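Serpin-ZX (Arabidopsis thaliana, PDB 3LE2) inhibits serine and cysteine proteases, including metacaspase-9 and RD21A, by offering its reactive centre loop for cleavage and trapping the protease covalently, and so limits programmed cell death. Local coordinates at residues 165-179 against 324-338. Numbering follows the deposited sequence. Where two conformers were deposited one is given.
Sequences TKLIFANALYFKGTW and VSNIFHKACIEVNEE. With ACT (acetate ion), chain D.
In the central β-sheet A of the serpin fold, strand 167-176 (s3A) lies parallel to strand 326-335 (s5A), with N171 and H329 in the shutter region and W179 in the breach. At the start, S325 suits a strand end because its short hydroxyl can grip the backbone: OG accepts from K166 N (3.1 Å) and, almost straight at 179°, from L167 N (3.0 Å). The ladder then alternates from F169 N to N326 O up to L173 N to K330 O. V324 fills the edge of the F169 ring, CG1 to CD2 3.9 Å, on the face covered by helix 37-49. On the same face N171 and H329 lie side by side. With CG of each anti to its own backbone N (chi1 -177° and 178°), the amide oxygen reaches the imidazole edge in the ring plane; H329 ND1 donates only weakly to N171 OD1 (3.4 Å). N171 ND2 bonds N98 on neighbouring strand 93-103, whereas H329 NE2 bonds S36 N, just before helix 37-49. Beyond L173 the direct ladder ends: a water bridges F175 N and C332 O, and in one modelled conformer C332 SG lies obliquely against the Y174 ring. Another water accepts from K176 NZ within reach of the E334 and E338 carboxylates, its bond to E334 weak. The chains meet again just past the strands, at W179, whose NE1 donates to N336 O (2.8 Å) in the indole plane, while its backbone N donates to E338 O (3.1 Å). Bonding continuous as far as L173 and water-bridged beyond suits the stressed state, in which, as in other inhibitory serpins, the cleaved loop would insert between these strands once their mutual bonds are broken.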
# COMPACT_ATOMS: atom_id res chain seq x y z
N THR A 165 -4.31 -26.49 4.87
CA THR A 165 -3.59 -25.25 5.19
C THR A 165 -2.59 -25.49 6.31
O THR A 165 -2.93 -26.04 7.35
CB THR A 165 -4.55 -24.13 5.60
OG1 THR A 165 -5.35 -23.75 4.47
CG2 THR A 165 -3.77 -22.93 6.07
N LYS A 166 -1.35 -25.06 6.09
CA LYS A 166 -0.29 -25.30 7.06
C LYS A 166 0.23 -24.02 7.67
O LYS A 166 0.39 -23.94 8.89
CB LYS A 166 0.87 -26.07 6.43
CG LYS A 166 0.47 -27.47 5.95
CD LYS A 166 -0.03 -28.34 7.12
CE LYS A 166 -0.49 -29.71 6.63
NZ LYS A 166 -1.27 -30.45 7.67
N LEU A 167 0.49 -23.02 6.83
CA LEU A 167 1.07 -21.76 7.30
C LEU A 167 0.53 -20.55 6.54
O LEU A 167 0.65 -20.46 5.32
CB LEU A 167 2.60 -21.79 7.18
CG LEU A 167 3.35 -20.51 7.55
CD1 LEU A 167 3.22 -20.16 9.03
CD2 LEU A 167 4.81 -20.66 7.18
N ILE A 168 -0.07 -19.62 7.28
CA ILE A 168 -0.61 -18.41 6.69
C ILE A 168 -0.14 -17.14 7.38
O ILE A 168 0.22 -17.15 8.56
CB ILE A 168 -2.16 -18.42 6.70
CG1 ILE A 168 -2.68 -18.34 8.14
CG2 ILE A 168 -2.69 -19.64 5.95
CD1 ILE A 168 -4.18 -18.15 8.25
N PHE A 169 -0.16 -16.05 6.64
CA PHE A 169 0.08 -14.75 7.22
C PHE A 169 -1.15 -13.89 6.95
O PHE A 169 -1.74 -13.95 5.88
CB PHE A 169 1.34 -14.13 6.63
CG PHE A 169 2.58 -14.86 7.03
CD1 PHE A 169 3.25 -14.53 8.20
CD2 PHE A 169 3.07 -15.90 6.25
CE1 PHE A 169 4.39 -15.21 8.58
CE2 PHE A 169 4.20 -16.58 6.63
CZ PHE A 169 4.86 -16.24 7.79
N ALA A 170 -1.56 -13.11 7.94
CA ALA A 170 -2.69 -12.23 7.74
C ALA A 170 -2.22 -10.84 8.08
O ALA A 170 -1.68 -10.61 9.16
CB ALA A 170 -3.88 -12.64 8.61
N ASN A 171 -2.40 -9.93 7.13
CA ASN A 171 -1.88 -8.59 7.29
C ASN A 171 -2.89 -7.56 6.79
O ASN A 171 -3.55 -7.75 5.76
CB ASN A 171 -0.54 -8.45 6.56
CG ASN A 171 0.07 -7.08 6.73
OD1 ASN A 171 -0.49 -6.08 6.30
ND2 ASN A 171 1.24 -7.03 7.38
N ALA A 172 -3.03 -6.47 7.53
CA ALA A 172 -3.96 -5.42 7.13
C ALA A 172 -3.38 -4.05 7.49
O ALA A 172 -2.68 -3.91 8.48
CB ALA A 172 -5.32 -5.62 7.79
N LEU A 173 -3.68 -3.05 6.68
CA LEU A 173 -3.27 -1.70 6.99
C LEU A 173 -4.45 -0.78 6.77
O LEU A 173 -4.97 -0.68 5.65
CB LEU A 173 -2.06 -1.25 6.15
CG LEU A 173 -1.49 0.15 6.46
CD1 LEU A 173 -0.94 0.23 7.88
CD2 LEU A 173 -0.41 0.62 5.46
N TYR A 174 -4.90 -0.12 7.84
CA TYR A 174 -5.91 0.92 7.73
C TYR A 174 -5.24 2.29 7.83
O TYR A 174 -4.37 2.52 8.67
CB TYR A 174 -7.00 0.76 8.81
CG TYR A 174 -8.02 1.88 8.84
CD1 TYR A 174 -9.18 1.81 8.08
CD2 TYR A 174 -7.83 3.01 9.64
CE1 TYR A 174 -10.14 2.82 8.11
CE2 TYR A 174 -8.78 4.04 9.68
CZ TYR A 174 -9.94 3.93 8.91
OH TYR A 174 -10.90 4.93 8.91
N PHE A 175 -5.66 3.21 6.97
CA PHE A 175 -5.16 4.57 6.99
C PHE A 175 -6.33 5.50 6.72
O PHE A 175 -7.16 5.24 5.85
CB PHE A 175 -4.08 4.74 5.91
CG PHE A 175 -3.64 6.18 5.65
CD1 PHE A 175 -2.49 6.69 6.22
CD2 PHE A 175 -4.34 6.99 4.77
CE1 PHE A 175 -2.07 7.98 5.96
CE2 PHE A 175 -3.92 8.29 4.50
CZ PHE A 175 -2.79 8.78 5.09
N LYS A 176 -6.41 6.57 7.50
CA LYS A 176 -7.36 7.62 7.21
C LYS A 176 -6.74 8.94 7.60
O LYS A 176 -6.31 9.11 8.74
CB LYS A 176 -8.69 7.42 7.94
CG LYS A 176 -9.68 8.55 7.67
CD LYS A 176 -11.07 8.17 8.13
CE LYS A 176 -12.07 9.30 7.88
NZ LYS A 176 -13.44 8.91 8.37
N GLY A 177 -6.68 9.87 6.65
CA GLY A 177 -6.05 11.14 6.90
C GLY A 177 -6.93 12.30 6.47
O GLY A 177 -7.75 12.17 5.57
N THR A 178 -6.74 13.43 7.14
CA THR A 178 -7.38 14.68 6.77
C THR A 178 -6.42 15.47 5.87
O THR A 178 -5.24 15.55 6.18
CB THR A 178 -7.67 15.53 8.03
OG1 THR A 178 -8.65 14.87 8.83
CG2 THR A 178 -8.18 16.88 7.64
N TRP A 179 -6.94 16.04 4.78
CA TRP A 179 -6.14 16.86 3.88
C TRP A 179 -5.63 18.11 4.59
O TRP A 179 -6.28 18.64 5.49
CB TRP A 179 -6.94 17.32 2.65
CG TRP A 179 -7.49 16.21 1.77
CD1 TRP A 179 -8.79 16.04 1.40
CD2 TRP A 179 -6.76 15.14 1.16
NE1 TRP A 179 -8.92 14.94 0.59
CE2 TRP A 179 -7.68 14.37 0.43
CE3 TRP A 179 -5.41 14.77 1.15
CZ2 TRP A 179 -7.30 13.24 -0.30
CZ3 TRP A 179 -5.03 13.64 0.43
CH2 TRP A 179 -5.97 12.90 -0.28
N VAL A 324 4.97 -21.54 2.92
CA VAL A 324 3.85 -20.65 3.16
C VAL A 324 2.66 -21.05 2.29
O VAL A 324 2.79 -21.21 1.07
CB VAL A 324 4.23 -19.19 2.84
CG1 VAL A 324 3.06 -18.26 3.10
CG2 VAL A 324 5.46 -18.78 3.66
N SER A 325 1.51 -21.22 2.92
CA SER A 325 0.28 -21.57 2.21
C SER A 325 -0.36 -20.32 1.59
O SER A 325 -0.79 -20.33 0.43
CB SER A 325 -0.72 -22.23 3.18
OG SER A 325 -0.12 -23.31 3.89
N ASN A 326 -0.43 -19.25 2.37
CA ASN A 326 -1.11 -18.04 1.94
C ASN A 326 -0.54 -16.82 2.61
O ASN A 326 -0.04 -16.88 3.75
CB ASN A 326 -2.60 -18.07 2.31
CG ASN A 326 -3.27 -19.41 2.06
OD1 ASN A 326 -3.11 -20.35 2.84
ND2 ASN A 326 -4.05 -19.48 0.99
N ILE A 327 -0.64 -15.71 1.91
CA ILE A 327 -0.36 -14.41 2.51
C ILE A 327 -1.57 -13.53 2.25
O ILE A 327 -1.72 -12.96 1.17
CB ILE A 327 0.92 -13.76 1.96
CG1 ILE A 327 2.13 -14.67 2.22
CG2 ILE A 327 1.12 -12.38 2.57
CD1 ILE A 327 3.39 -14.23 1.46
N PHE A 328 -2.44 -13.46 3.26
CA PHE A 328 -3.69 -12.70 3.18
C PHE A 328 -3.48 -11.23 3.52
O PHE A 328 -3.00 -10.90 4.61
CB PHE A 328 -4.74 -13.32 4.10
CG PHE A 328 -5.15 -14.72 3.70
CD1 PHE A 328 -4.76 -15.82 4.46
CD2 PHE A 328 -5.92 -14.93 2.56
CE1 PHE A 328 -5.16 -17.13 4.10
CE2 PHE A 328 -6.32 -16.22 2.18
CZ PHE A 328 -5.93 -17.32 2.95
N HIS A 329 -3.84 -10.35 2.59
CA HIS A 329 -3.66 -8.91 2.79
C HIS A 329 -4.93 -8.13 2.52
O HIS A 329 -5.66 -8.39 1.57
CB HIS A 329 -2.52 -8.36 1.91
CG HIS A 329 -2.32 -6.88 2.03
ND1 HIS A 329 -1.82 -6.29 3.16
CD2 HIS A 329 -2.54 -5.88 1.14
CE1 HIS A 329 -1.75 -4.98 2.98
NE2 HIS A 329 -2.18 -4.70 1.76
N LYS A 330 -5.19 -7.15 3.38
CA LYS A 330 -6.33 -6.28 3.20
C LYS A 330 -5.94 -4.82 3.45
O LYS A 330 -5.19 -4.51 4.38
CB LYS A 330 -7.47 -6.69 4.14
CG LYS A 330 -8.75 -5.84 4.00
CD LYS A 330 -9.72 -6.43 2.99
CE LYS A 330 -11.15 -6.34 3.51
NZ LYS A 330 -12.08 -7.26 2.80
N ALA A 331 -6.50 -3.95 2.61
CA ALA A 331 -6.26 -2.53 2.67
C ALA A 331 -7.55 -1.82 2.28
O ALA A 331 -8.41 -2.39 1.61
CB ALA A 331 -5.16 -2.17 1.69
N CYS A 332 -7.70 -0.57 2.70
CA CYS A 332 -8.83 0.23 2.24
C CYS A 332 -8.38 1.68 2.03
O CYS A 332 -7.38 2.11 2.61
CB CYS A 332 -9.99 0.18 3.23
SG CYS A 332 -9.57 0.98 4.76
N ILE A 333 -9.11 2.41 1.21
CA ILE A 333 -8.75 3.78 0.88
C ILE A 333 -10.01 4.60 0.71
O ILE A 333 -11.09 4.07 0.44
CB ILE A 333 -7.86 3.88 -0.39
CG1 ILE A 333 -7.24 5.28 -0.50
CG2 ILE A 333 -8.65 3.52 -1.64
CD1 ILE A 333 -6.29 5.64 0.64
N GLU A 334 -9.87 5.90 0.91
CA GLU A 334 -11.01 6.79 0.76
C GLU A 334 -10.54 8.18 0.39
O GLU A 334 -9.54 8.68 0.93
CB GLU A 334 -11.80 6.86 2.05
CG GLU A 334 -12.80 7.99 2.06
CD GLU A 334 -13.67 7.98 3.30
OE1 GLU A 334 -13.21 7.48 4.35
OE2 GLU A 334 -14.81 8.48 3.22
N VAL A 335 -11.26 8.79 -0.53
CA VAL A 335 -11.01 10.17 -0.90
C VAL A 335 -12.30 10.99 -0.83
O VAL A 335 -13.27 10.70 -1.53
CB VAL A 335 -10.39 10.28 -2.32
CG1 VAL A 335 -10.49 11.69 -2.84
CG2 VAL A 335 -8.94 9.81 -2.29
N ASN A 336 -12.31 11.99 0.05
CA ASN A 336 -13.43 12.93 0.13
C ASN A 336 -12.93 14.36 0.39
O ASN A 336 -11.73 14.65 0.23
CB ASN A 336 -14.48 12.47 1.16
CG ASN A 336 -13.93 12.40 2.57
OD1 ASN A 336 -13.11 13.22 2.97
ND2 ASN A 336 -14.38 11.42 3.34
N GLU A 337 -13.84 15.24 0.79
CA GLU A 337 -13.53 16.67 0.92
C GLU A 337 -12.80 17.06 2.19
O GLU A 337 -12.21 18.14 2.26
CB GLU A 337 -14.80 17.53 0.85
CG GLU A 337 -15.54 17.49 -0.48
CD GLU A 337 -16.51 16.33 -0.57
OE1 GLU A 337 -16.47 15.44 0.30
OE2 GLU A 337 -17.33 16.33 -1.52
N GLU A 338 -12.85 16.20 3.20
CA GLU A 338 -12.44 16.55 4.56
C GLU A 338 -10.99 17.03 4.71
O GLU A 338 -10.04 16.29 4.45
CB GLU A 338 -12.74 15.39 5.51
CG GLU A 338 -14.16 14.86 5.37
CD GLU A 338 -14.50 13.80 6.39
OE1 GLU A 338 -14.21 12.61 6.15
OE2 GLU A 338 -15.07 14.16 7.44
C ACT D . -7.09 11.65 10.95
O ACT D . -6.46 12.35 10.12
OXT ACT D . -8.11 11.04 10.52
CH3 ACT D . -6.65 11.53 12.39
O HOH W 1 -4.57 -22.35 2.32
O HOH W 2 -6.80 1.97 5.04
O HOH W 3 -14.77 9.51 6.33
O HOH W 4 -7.94 9.08 4.01
O HOH W 5 -10.02 13.48 3.81